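PDB 3KDR: HK97 Family Phage Portal Protein from Corynebacterium diphtheriae, which probably forms, as a ring of twelve copies as in related tailed phages, the portal at a capsid vertex through which DNA enters and leaves the head. Local coordinates for residues C120-I125 with A265-L270; P44-A50 with C89-I93; N216-V220 with I233-V237; R11-L15 with D69-N74. All coordinates share one frame. Residue numbers count along the deposited sequence, not the author numbering.

Contact 1. Residues C120-I125 with A265-L270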
loop_
_atom_site.group_PDB
_atom_site.type_symbol
_atom_site.label_atom_id
_atom_site.label_comp_id
_atom_site.label_asym_id
_atom_site.label_seq_id
_atom_site.Cartn_x
_atom_site.Cartn_y
_atom_site.Cartn_z
ATOM N N CYS C 120 -51.572 -6.989 28.834
ATOM C CA CYS C 120 -50.512 -5.960 28.967
ATOM C C CYS C 120 -49.815 -5.678 27.683
ATOM O O CYS C 120 -49.225 -6.567 27.112
ATOM C CB CYS C 120 -49.459 -6.403 29.936
ATOM S SG CYS C 120 -48.003 -5.338 30.085
ATOM N N ILE C 121 -49.880 -4.437 27.233
ATOM C CA ILE C 121 -49.442 -4.112 25.902
ATOM C C ILE C 121 -48.231 -3.255 25.972
ATOM O O ILE C 121 -48.263 -2.275 26.676
ATOM C CB ILE C 121 -50.502 -3.352 25.151
ATOM C CG1 ILE C 121 -51.566 -4.340 24.718
ATOM C CG2 ILE C 121 -49.889 -2.611 23.925
ATOM C CD1 ILE C 121 -52.834 -3.678 24.285
ATOM N N PHE C 122 -47.208 -3.597 25.194
ATOM C CA PHE C 122 -45.929 -2.937 25.198
ATOM C C PHE C 122 -45.758 -2.107 23.944
ATOM O O PHE C 122 -46.034 -2.572 22.872
ATOM C CB PHE C 122 -44.856 -3.971 25.142
ATOM C CG PHE C 122 -44.797 -4.858 26.316
ATOM C CD1 PHE C 122 -43.971 -4.541 27.361
ATOM C CD2 PHE C 122 -45.487 -6.047 26.362
ATOM C CE1 PHE C 122 -43.840 -5.351 28.456
ATOM C CE2 PHE C 122 -45.361 -6.873 27.465
ATOM C CZ PHE C 122 -44.537 -6.514 28.504
ATOM N N VAL C 123 -45.229 -0.903 24.082
ATOM C CA VAL C 123 -44.958 -0.021 22.935
ATOM C C VAL C 123 -43.459 0.071 22.700
ATOM O O VAL C 123 -42.703 0.300 23.615
ATOM C CB VAL C 123 -45.454 1.383 23.219
ATOM C CG1 VAL C 123 -45.029 2.322 22.164
ATOM C CG2 VAL C 123 -46.957 1.391 23.376
ATOM N N GLY C 124 -43.023 -0.090 21.466
ATOM C CA GLY C 124 -41.609 -0.256 21.214
ATOM C C GLY C 124 -40.861 1.035 21.216
ATOM O O GLY C 124 -41.236 1.930 21.903
ATOM N N ILE C 125 -39.813 1.107 20.402
ATOM C CA ILE C 125 -39.010 2.311 20.251
ATOM C C ILE C 125 -39.304 3.068 18.957
ATOM O O ILE C 125 -38.861 4.213 18.790
ATOM C CB ILE C 125 -37.551 1.976 20.354
ATOM C CG1 ILE C 125 -37.128 1.043 19.226
ATOM C CG2 ILE C 125 -37.301 1.291 21.659
ATOM C CD1 ILE C 125 -35.708 0.541 19.356
ATOM N N ALA C 265 -37.611 -0.031 27.060
ATOM C CA ALA C 265 -39.019 0.123 26.725
ATOM C C ALA C 265 -39.885 -0.906 27.448
ATOM O O ALA C 265 -41.001 -0.612 27.885
ATOM C CB ALA C 265 -39.193 -0.015 25.231
ATOM N N ILE C 266 -39.390 -2.136 27.499
ATOM C CA ILE C 266 -40.100 -3.239 28.116
ATOM C C ILE C 266 -40.176 -2.937 29.595
ATOM O O ILE C 266 -41.225 -3.012 30.198
ATOM C CB ILE C 266 -39.398 -4.571 27.819
ATOM C CG1 ILE C 266 -39.565 -4.881 26.328
ATOM C CG2 ILE C 266 -39.984 -5.682 28.568
ATOM C CD1 ILE C 266 -38.744 -6.047 25.852
ATOM N N GLU C 267 -39.058 -2.530 30.168
ATOM C CA GLU C 267 -38.985 -2.210 31.597
ATOM C C GLU C 267 -39.998 -1.199 31.953
ATOM O O GLU C 267 -40.638 -1.303 33.007
ATOM C CB GLU C 267 -37.663 -1.586 31.958
ATOM C CG GLU C 267 -36.613 -2.581 32.301
ATOM C CD GLU C 267 -35.218 -1.963 32.373
ATOM O OE1 GLU C 267 -35.043 -0.764 32.005
ATOM O OE2 GLU C 267 -34.299 -2.700 32.812
ATOM N N ALA C 268 -40.111 -0.196 31.082
ATOM C CA ALA C 268 -40.965 0.951 31.310
ATOM C C ALA C 268 -42.387 0.527 31.599
ATOM O O ALA C 268 -43.016 1.072 32.507
ATOM C CB ALA C 268 -40.950 1.794 30.143
ATOM N N ARG C 269 -42.858 -0.449 30.818
ATOM C CA ARG C 269 -44.234 -0.878 30.797
ATOM C C ARG C 269 -44.421 -1.743 31.975
ATOM O O ARG C 269 -45.459 -1.690 32.603
ATOM C CB ARG C 269 -44.539 -1.621 29.502
ATOM C CG ARG C 269 -45.810 -2.376 29.415
ATOM C CD ARG C 269 -47.063 -1.510 29.439
ATOM N NE ARG C 269 -47.712 -1.658 30.717
ATOM C CZ ARG C 269 -48.934 -2.062 30.885
ATOM N NH1 ARG C 269 -49.706 -2.349 29.872
ATOM N NH2 ARG C 269 -49.392 -2.147 32.099
ATOM N N LEU C 270 -43.414 -2.552 32.279
ATOM C CA LEU C 270 -43.509 -3.524 33.372
ATOM C C LEU C 270 -43.487 -2.782 34.665
ATOM O O LEU C 270 -44.014 -3.242 35.672
ATOM C CB LEU C 270 -42.335 -4.473 33.368
ATOM C CG LEU C 270 -42.330 -5.548 32.285
ATOM C CD1 LEU C 270 -41.229 -6.586 32.527
ATOM C CD2 LEU C 270 -43.644 -6.212 32.241
#
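Phe122 lays its ring across the last turn of helix 247-270, touching three side chains in succession: CE1 lies 3.9 Å from CG2 of Ile266, CD1 3.5 Å from CG of Arg269, and CZ 3.9 Å from CD2 of Leu270, which meets the ring at its edge. Arg269, the residue most covered here, runs back along the strand instead. Its CD comes to 3.1 Å from O of Ile121, and Cys120 SG lies over one face of the guanidinium, 3.4 Å from NH1; the charge itself is met by a salt bridge to Asp274. Strand 119-123 is an outermost strand of a three-stranded antiparallel sheet in this chain, and the helix packs against it at 145°, the short axes 7.9 Å apart, in alpha/beta packing, side chains of the helix meeting both side chains and backbone oxygens of the strand. Trp79 on the adjoining strand 76-83 adds an edge-to-face contact to Phe122. At the strand's end Gly124 CA lies 6.1 Å from Ala265 CA, and Ala265 CB sits 3.9 Å from O of Val123 and 4.2 Å from CG2 of Ile125. The backbone oxygens of Gly124 and Ile125 accept hydrogen bonds from His62 and Arg24 of a neighbouring subunit.

Contact 2. Residues P44-A50 with C89-I93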
loop_
_atom_site.group_PDB
_atom_site.type_symbol
_atom_site.label_atom_id
_atom_site.label_comp_id
_atom_site.label_asym_id
_atom_site.label_seq_id
_atom_site.Cartn_x
_atom_site.Cartn_y
_atom_site.Cartn_z
ATOM N N PRO C 44 -44.768 -12.648 40.401
ATOM C CA PRO C 44 -45.060 -14.025 39.992
ATOM C C PRO C 44 -44.950 -14.244 38.495
ATOM O O PRO C 44 -44.488 -15.309 38.064
ATOM C CB PRO C 44 -46.504 -14.232 40.456
ATOM C CG PRO C 44 -46.643 -13.367 41.595
ATOM C CD PRO C 44 -45.734 -12.172 41.394
ATOM N N PHE C 45 -45.352 -13.241 37.713
ATOM C CA PHE C 45 -45.380 -13.424 36.259
ATOM C C PHE C 45 -43.995 -13.615 35.660
ATOM O O PHE C 45 -43.870 -14.158 34.567
ATOM C CB PHE C 45 -46.143 -12.307 35.542
ATOM C CG PHE C 45 -45.492 -10.988 35.624
ATOM C CD1 PHE C 45 -44.451 -10.681 34.805
ATOM C CD2 PHE C 45 -45.922 -10.047 36.541
ATOM C CE1 PHE C 45 -43.829 -9.480 34.869
ATOM C CE2 PHE C 45 -45.305 -8.810 36.611
ATOM C CZ PHE C 45 -44.252 -8.528 35.756
ATOM N N VAL C 46 -42.961 -13.200 36.375
ATOM C CA VAL C 46 -41.602 -13.248 35.824
ATOM C C VAL C 46 -41.058 -14.645 35.564
ATOM O O VAL C 46 -40.519 -14.890 34.503
ATOM C CB VAL C 46 -40.614 -12.432 36.665
ATOM C CG1 VAL C 46 -39.227 -12.733 36.298
ATOM C CG2 VAL C 46 -40.868 -10.954 36.473
ATOM N N PRO C 47 -41.177 -15.555 36.513
ATOM C CA PRO C 47 -40.774 -16.967 36.324
ATOM C C PRO C 47 -41.778 -17.869 35.608
ATOM O O PRO C 47 -41.414 -18.976 35.263
ATOM C CB PRO C 47 -40.636 -17.507 37.755
ATOM C CG PRO C 47 -41.309 -16.515 38.618
ATOM C CD PRO C 47 -41.203 -15.177 37.924
ATOM N N VAL C 48 -43.022 -17.426 35.427
ATOM C CA VAL C 48 -44.089 -18.267 34.948
ATOM C C VAL C 48 -44.734 -17.601 33.742
ATOM O O VAL C 48 -45.239 -16.504 33.844
ATOM C CB VAL C 48 -45.161 -18.446 36.059
ATOM C CG1 VAL C 48 -46.341 -19.209 35.597
ATOM C CG2 VAL C 48 -44.584 -19.149 37.171
ATOM N N ALA C 49 -44.710 -18.262 32.588
ATOM C CA ALA C 49 -45.449 -17.760 31.432
ATOM C C ALA C 49 -46.685 -18.623 31.325
ATOM O O ALA C 49 -47.759 -18.252 31.795
ATOM C CB ALA C 49 -44.639 -17.841 30.206
ATOM N N ALA C 50 -46.529 -19.808 30.763
ATOM C CA ALA C 50 -47.609 -20.773 30.729
ATOM C C ALA C 50 -47.559 -21.562 31.984
ATOM O O ALA C 50 -46.500 -21.993 32.433
ATOM C CB ALA C 50 -47.455 -21.681 29.605
ATOM N N CYS C 89 -51.700 -10.880 39.175
ATOM C CA CYS C 89 -51.296 -11.554 37.954
ATOM C C CYS C 89 -50.318 -12.612 38.335
ATOM O O CYS C 89 -49.256 -12.294 38.858
ATOM C CB CYS C 89 -50.626 -10.544 37.015
ATOM S SG CYS C 89 -49.878 -11.214 35.541
ATOM N N ILE C 90 -50.658 -13.869 38.102
ATOM C CA ILE C 90 -49.766 -14.967 38.520
ATOM C C ILE C 90 -48.987 -15.612 37.363
ATOM O O ILE C 90 -48.167 -16.462 37.592
ATOM C CB ILE C 90 -50.522 -16.057 39.285
ATOM C CG1 ILE C 90 -51.618 -16.657 38.394
ATOM C CG2 ILE C 90 -51.105 -15.495 40.613
ATOM C CD1 ILE C 90 -52.134 -17.966 38.890
ATOM N N GLY C 91 -49.268 -15.203 36.133
ATOM C CA GLY C 91 -48.514 -15.651 34.967
ATOM C C GLY C 91 -48.943 -14.860 33.746
ATOM O O GLY C 91 -50.007 -14.233 33.769
ATOM N N ALA C 92 -48.131 -14.857 32.703
ATOM C CA ALA C 92 -48.457 -14.074 31.543
ATOM C C ALA C 92 -47.881 -14.762 30.320
ATOM O O ALA C 92 -46.745 -15.247 30.348
ATOM C CB ALA C 92 -47.887 -12.647 31.692
ATOM N N ILE C 93 -48.641 -14.796 29.240
ATOM C CA ILE C 93 -48.111 -15.327 28.023
ATOM C C ILE C 93 -48.194 -14.339 26.899
ATOM O O ILE C 93 -49.150 -13.612 26.775
ATOM C CB ILE C 93 -48.840 -16.635 27.556
ATOM C CG1 ILE C 93 -50.319 -16.389 27.290
ATOM C CG2 ILE C 93 -48.652 -17.743 28.535
ATOM C CD1 ILE C 93 -50.920 -17.417 26.329
#
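Phe45 and Ala49 are the two residues of 44-50 that 89-93 covers most. At Phe45 the contact is made by the base of the side chain: CB is 3.9 Å from SG of Cys89 and 4.2 Å from CB of Ala92. The ring leads on past the strand, to Trp79 and Met275, with Cys89 SG 5.2 Å from its centroid in an oblique sulfur-aromatic contact. Gly91 passes close by, its CA 4.1 Å from CA of Phe45; a side chain there would crowd Val48 CG1 and Ala49 O. Within this chain 89-95 is an outermost strand of the three-stranded antiparallel sheet, its backbone bonded to 76-83, and the loop between strand 36-38 and helix 60-74 folds over it without adding a further strand. Backbone meets backbone through CA-H...O contacts: Ala49 CA lies 3.0 Å from O of Ala92, and Gly91 CA 3.6 Å from O of Val48. Arg63 of helix 60-74 ties both sides together, donating hydrogen bonds to the backbone oxygens of Phe45 and Ala92. Farther along, Ile93 CG2 packs 4.3 Å from CB of Ala49 and also 4.3 Å from CB of Ala50, while at the other end Pro44 CB rests 3.7 Å from O of Cys89.

Contact 3. Residues N216-V220 with I233-V237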
loop_
_atom_site.group_PDB
_atom_site.type_symbol
_atom_site.label_atom_id
_atom_site.label_comp_id
_atom_site.label_asym_id
_atom_site.label_seq_id
_atom_site.Cartn_x
_atom_site.Cartn_y
_atom_site.Cartn_z
ATOM N N ASN C 216 -23.036 -4.905 -0.054
ATOM C CA ASN C 216 -22.522 -4.580 1.252
ATOM C C ASN C 216 -23.252 -3.449 1.852
ATOM O O ASN C 216 -23.575 -3.470 3.004
ATOM C CB ASN C 216 -21.042 -4.281 1.293
ATOM C CG ASN C 216 -20.530 -4.337 2.734
ATOM O OD1 ASN C 216 -20.670 -5.379 3.409
ATOM N ND2 ASN C 216 -20.028 -3.204 3.253
ATOM N N ALA C 217 -23.492 -2.444 1.039
ATOM C CA ALA C 217 -24.267 -1.294 1.423
ATOM C C ALA C 217 -25.642 -1.737 1.938
ATOM O O ALA C 217 -26.166 -1.199 2.896
ATOM C CB ALA C 217 -24.414 -0.386 0.228
ATOM N N ALA C 218 -26.236 -2.724 1.288
ATOM C CA ALA C 218 -27.545 -3.168 1.722
ATOM C C ALA C 218 -27.401 -3.682 3.145
ATOM O O ALA C 218 -28.215 -3.374 4.026
ATOM C CB ALA C 218 -28.118 -4.213 0.787
ATOM N N ALA C 219 -26.334 -4.426 3.382
ATOM C CA ALA C 219 -26.098 -4.986 4.703
ATOM C C ALA C 219 -25.968 -3.884 5.757
ATOM O O ALA C 219 -26.568 -3.976 6.815
ATOM C CB ALA C 219 -24.862 -5.863 4.712
ATOM N N VAL C 220 -25.190 -2.844 5.470
ATOM C CA VAL C 220 -24.959 -1.798 6.436
ATOM C C VAL C 220 -26.307 -1.110 6.736
ATOM O O VAL C 220 -26.601 -0.731 7.859
ATOM C CB VAL C 220 -23.885 -0.792 5.909
ATOM C CG1 VAL C 220 -23.800 0.497 6.722
ATOM C CG2 VAL C 220 -22.523 -1.436 5.842
ATOM N N ILE C 233 -22.717 -7.584 12.264
ATOM C CA ILE C 233 -23.201 -8.555 11.276
ATOM C C ILE C 233 -22.194 -8.808 10.148
ATOM O O ILE C 233 -22.545 -9.306 9.097
ATOM C CB ILE C 233 -24.583 -8.176 10.664
ATOM C CG1 ILE C 233 -24.537 -6.821 9.957
ATOM C CG2 ILE C 233 -25.631 -8.162 11.700
ATOM C CD1 ILE C 233 -25.728 -6.586 9.132
ATOM N N ASP C 234 -20.951 -8.429 10.366
ATOM C CA ASP C 234 -19.898 -8.709 9.421
ATOM C C ASP C 234 -20.046 -7.945 8.114
ATOM O O ASP C 234 -19.624 -8.411 7.065
ATOM C CB ASP C 234 -19.821 -10.215 9.177
ATOM C CG ASP C 234 -19.264 -10.971 10.364
ATOM O OD1 ASP C 234 -18.193 -10.568 10.839
ATOM O OD2 ASP C 234 -19.861 -11.971 10.820
ATOM N N ALA C 235 -20.649 -6.770 8.204
ATOM C CA ALA C 235 -20.731 -5.846 7.090
ATOM C C ALA C 235 -19.475 -5.019 7.182
ATOM O O ALA C 235 -18.983 -4.786 8.282
ATOM C CB ALA C 235 -21.949 -4.977 7.199
ATOM N N THR C 236 -18.925 -4.575 6.062
ATOM C CA THR C 236 -17.642 -3.929 6.145
ATOM C C THR C 236 -17.779 -2.439 5.928
ATOM O O THR C 236 -18.575 -1.988 5.108
ATOM C CB THR C 236 -16.651 -4.569 5.195
ATOM O OG1 THR C 236 -16.609 -3.841 3.987
ATOM C CG2 THR C 236 -17.076 -5.967 4.862
ATOM N N VAL C 237 -16.978 -1.689 6.687
ATOM C CA VAL C 237 -16.997 -0.222 6.654
ATOM C C VAL C 237 -15.667 0.484 6.278
ATOM O O VAL C 237 -14.587 0.025 6.623
ATOM C CB VAL C 237 -17.475 0.296 7.992
ATOM C CG1 VAL C 237 -17.444 1.826 7.987
ATOM C CG2 VAL C 237 -18.880 -0.264 8.273
#
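Asn216, on helix 208-225, grips the backbone of the loop that follows this helix, a helix-to-loop contact in which an asparagine side chain hydrogen-bonds the loop backbone. Its OD1 accepts a hydrogen bond from Thr236 N at 3.3 Å, and its ND2 donates a weak one to Thr236 O at 2.7 Å, so one carboxamide serves both backbone polar groups, N and O, of Thr236. One turn on, Ala219 faces the loop: its CB is 3.9 Å from CB of Ala235, and its O is 3.6 Å from CD1 of Ile233, whose side chain also reaches helix 18-33. Ala219 and Ala235 thus meet through their methyl groups. The pairing sits at a subunit boundary, where Arg224 of a neighbouring subunit packs on Ala219 and Ala235 and hydrogen-bonds the backbone oxygen of Ile233. Val220 closes the segment beside the same alanine; its CA is 5.9 Å from CA of Ala235, and its CG2 touches Ala235 CB at 3.8 Å.

Contact 4. Residues R11-L15 with D69-N74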
loop_
_atom_site.group_PDB
_atom_site.type_symbol
_atom_site.label_atom_id
_atom_site.label_comp_id
_atom_site.label_asym_id
_atom_site.label_seq_id
_atom_site.Cartn_x
_atom_site.Cartn_y
_atom_site.Cartn_z
ATOM N N ARG C 11 -42.984 -10.345 8.118
ATOM C CA ARG C 11 -41.839 -10.702 8.964
ATOM C C ARG C 11 -41.098 -11.902 8.401
ATOM O O ARG C 11 -39.885 -11.982 8.474
ATOM C CB ARG C 11 -42.308 -11.035 10.348
ATOM C CG ARG C 11 -41.211 -11.380 11.276
ATOM C CD ARG C 11 -41.794 -11.982 12.513
ATOM N NE ARG C 11 -42.580 -11.001 13.267
ATOM C CZ ARG C 11 -42.906 -11.127 14.548
ATOM N NH1 ARG C 11 -42.529 -12.186 15.240
ATOM N NH2 ARG C 11 -43.583 -10.175 15.144
ATOM N N ALA C 12 -41.854 -12.823 7.829
ATOM C CA ALA C 12 -41.305 -14.006 7.225
ATOM C C ALA C 12 -40.433 -13.650 6.052
ATOM O O ALA C 12 -39.352 -14.215 5.883
ATOM C CB ALA C 12 -42.381 -14.908 6.796
ATOM N N GLU C 13 -40.868 -12.728 5.218
ATOM C CA GLU C 13 -40.056 -12.414 4.076
ATOM C C GLU C 13 -38.694 -11.879 4.614
ATOM O O GLU C 13 -37.629 -12.321 4.263
ATOM C CB GLU C 13 -40.777 -11.412 3.161
ATOM C CG GLU C 13 -42.097 -11.890 2.468
ATOM C CD GLU C 13 -43.115 -10.731 2.093
ATOM O OE1 GLU C 13 -43.021 -9.612 2.662
ATOM O OE2 GLU C 13 -44.044 -10.921 1.264
ATOM N N ALA C 14 -38.769 -10.949 5.541
ATOM C CA ALA C 14 -37.582 -10.247 6.093
ATOM C C ALA C 14 -36.572 -11.146 6.714
ATOM O O ALA C 14 -35.356 -10.894 6.611
ATOM C CB ALA C 14 -38.006 -9.261 7.146
ATOM N N LEU C 15 -37.075 -12.164 7.408
ATOM C CA LEU C 15 -36.217 -13.098 8.050
ATOM C C LEU C 15 -35.517 -13.998 7.044
ATOM O O LEU C 15 -34.625 -14.748 7.419
ATOM C CB LEU C 15 -36.990 -13.921 9.037
ATOM C CG LEU C 15 -37.441 -13.200 10.299
ATOM C CD1 LEU C 15 -38.349 -14.118 11.092
ATOM C CD2 LEU C 15 -36.290 -12.732 11.161
ATOM N N ASP C 69 -39.249 -9.640 19.421
ATOM C CA ASP C 69 -39.463 -9.698 18.029
ATOM C C ASP C 69 -40.610 -8.844 17.636
ATOM O O ASP C 69 -40.505 -8.092 16.696
ATOM C CB ASP C 69 -39.799 -11.097 17.655
ATOM C CG ASP C 69 -38.610 -11.889 17.250
ATOM O OD1 ASP C 69 -37.453 -11.393 17.299
ATOM O OD2 ASP C 69 -38.844 -13.038 16.842
ATOM N N ASP C 70 -41.722 -8.973 18.348
ATOM C CA ASP C 70 -42.899 -8.187 18.034
ATOM C C ASP C 70 -42.569 -6.693 18.015
ATOM O O ASP C 70 -42.941 -5.931 17.137
ATOM C CB ASP C 70 -43.960 -8.431 19.087
ATOM C CG ASP C 70 -44.989 -9.457 18.688
ATOM O OD1 ASP C 70 -45.890 -9.694 19.535
ATOM O OD2 ASP C 70 -44.922 -10.014 17.573
ATOM N N LEU C 71 -41.838 -6.286 19.018
ATOM C CA LEU C 71 -41.535 -4.885 19.176
ATOM C C LEU C 71 -40.696 -4.406 18.043
ATOM O O LEU C 71 -40.911 -3.356 17.520
ATOM C CB LEU C 71 -40.774 -4.679 20.477
ATOM C CG LEU C 71 -41.540 -4.118 21.661
ATOM C CD1 LEU C 71 -43.046 -4.121 21.498
ATOM C CD2 LEU C 71 -41.118 -4.902 22.850
ATOM N N LEU C 72 -39.703 -5.186 17.695
ATOM C CA LEU C 72 -38.748 -4.820 16.675
ATOM C C LEU C 72 -39.350 -4.625 15.301
ATOM O O LEU C 72 -39.089 -3.637 14.654
ATOM C CB LEU C 72 -37.815 -5.976 16.596
ATOM C CG LEU C 72 -36.483 -5.900 15.911
ATOM C CD1 LEU C 72 -35.641 -4.789 16.458
ATOM C CD2 LEU C 72 -35.840 -7.222 16.228
ATOM N N PHE C 73 -40.121 -5.621 14.863
ATOM C CA PHE C 73 -40.788 -5.614 13.576
ATOM C C PHE C 73 -42.077 -4.870 13.498
ATOM O O PHE C 73 -42.335 -4.228 12.488
ATOM C CB PHE C 73 -41.070 -7.031 13.151
ATOM C CG PHE C 73 -39.861 -7.750 12.745
ATOM C CD1 PHE C 73 -39.329 -7.549 11.496
ATOM C CD2 PHE C 73 -39.207 -8.578 13.614
ATOM C CE1 PHE C 73 -38.202 -8.173 11.109
ATOM C CE2 PHE C 73 -38.059 -9.219 13.210
ATOM C CZ PHE C 73 -37.569 -9.017 11.945
ATOM N N ASN C 74 -42.919 -4.980 14.523
ATOM C CA ASN C 74 -44.250 -4.386 14.459
ATOM C C ASN C 74 -44.472 -3.205 15.367
ATOM O O ASN C 74 -45.439 -2.517 15.246
ATOM C CB ASN C 74 -45.249 -5.457 14.732
ATOM C CG ASN C 74 -45.491 -6.270 13.545
ATOM O OD1 ASN C 74 -46.258 -5.873 12.690
ATOM N ND2 ASN C 74 -44.808 -7.411 13.436
#
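A helix-to-helix contact near the centre of the chain joins the short N-terminal helix 11-14 to the last turn of helix 60-74, and it is built largely on one long side chain. Arg11 enters as a knob into the hole formed by Asp69, Asp70, Phe73 and Asn74. Its aliphatic part crosses the Phe73 ring, with CG 4.0 Å from the ring centroid and 6° off the normal, a CH-pi contact over the face. Farther out, Arg11 NH2 forms a salt bridge with Asp70 OD2 at 2.8 Å; the hydrogen bond lies near the guanidinium plane, so charge and direction act together. Asp70 uses its other oxygen, OD1, to bind His94 on the nearby sheet strand. The Asp69 carboxylate is salt-bridged to Arg24 of helix 18-33; Arg11 NH1 approaches Asp69 most closely at CB, 3.8 Å away, with the opposite charges near each other but beyond a salt bridge. Phe73 is covered further by Ala14 and Leu15, one turn on from Arg11, where Ala14 CB is 4.1 Å from Phe73 CE1 and Leu15 CD2 is 4.0 Å from Phe73 CZ. Leu130 of helix 129-132 packs on Phe73 as well. Apolar contacts thus gather round the ring and charged ones at the tip of the arginine, a knob-into-hole contact in which Arg11 is at once a CH-pi donor and a salt-bridge partner.

In the fold
Contacts 1 and 2 both reach the three-stranded antiparallel sheet, through its outermost strands in this chain, 119-123 and 89-95. Their centres are 16 Å apart, and Leu270 touches Phe45. Contact 4, 17 Å from contact 1 between centres, meets it through Leu71 of helix 60-74, which packs on Phe122, Gly124 and Ile266. Contact 3 stands apart, its centre 30 Å from that of contact 1 and 39 Å from that of contact 2, nested along the chain in the loop that contact 1 closes. The segments of contacts 2 and 4 alternate in sequence, and both precede contact 1. Contacts 1 and 3 also face neighbouring subunits, consistent with assembly into a twelve-subunit portal.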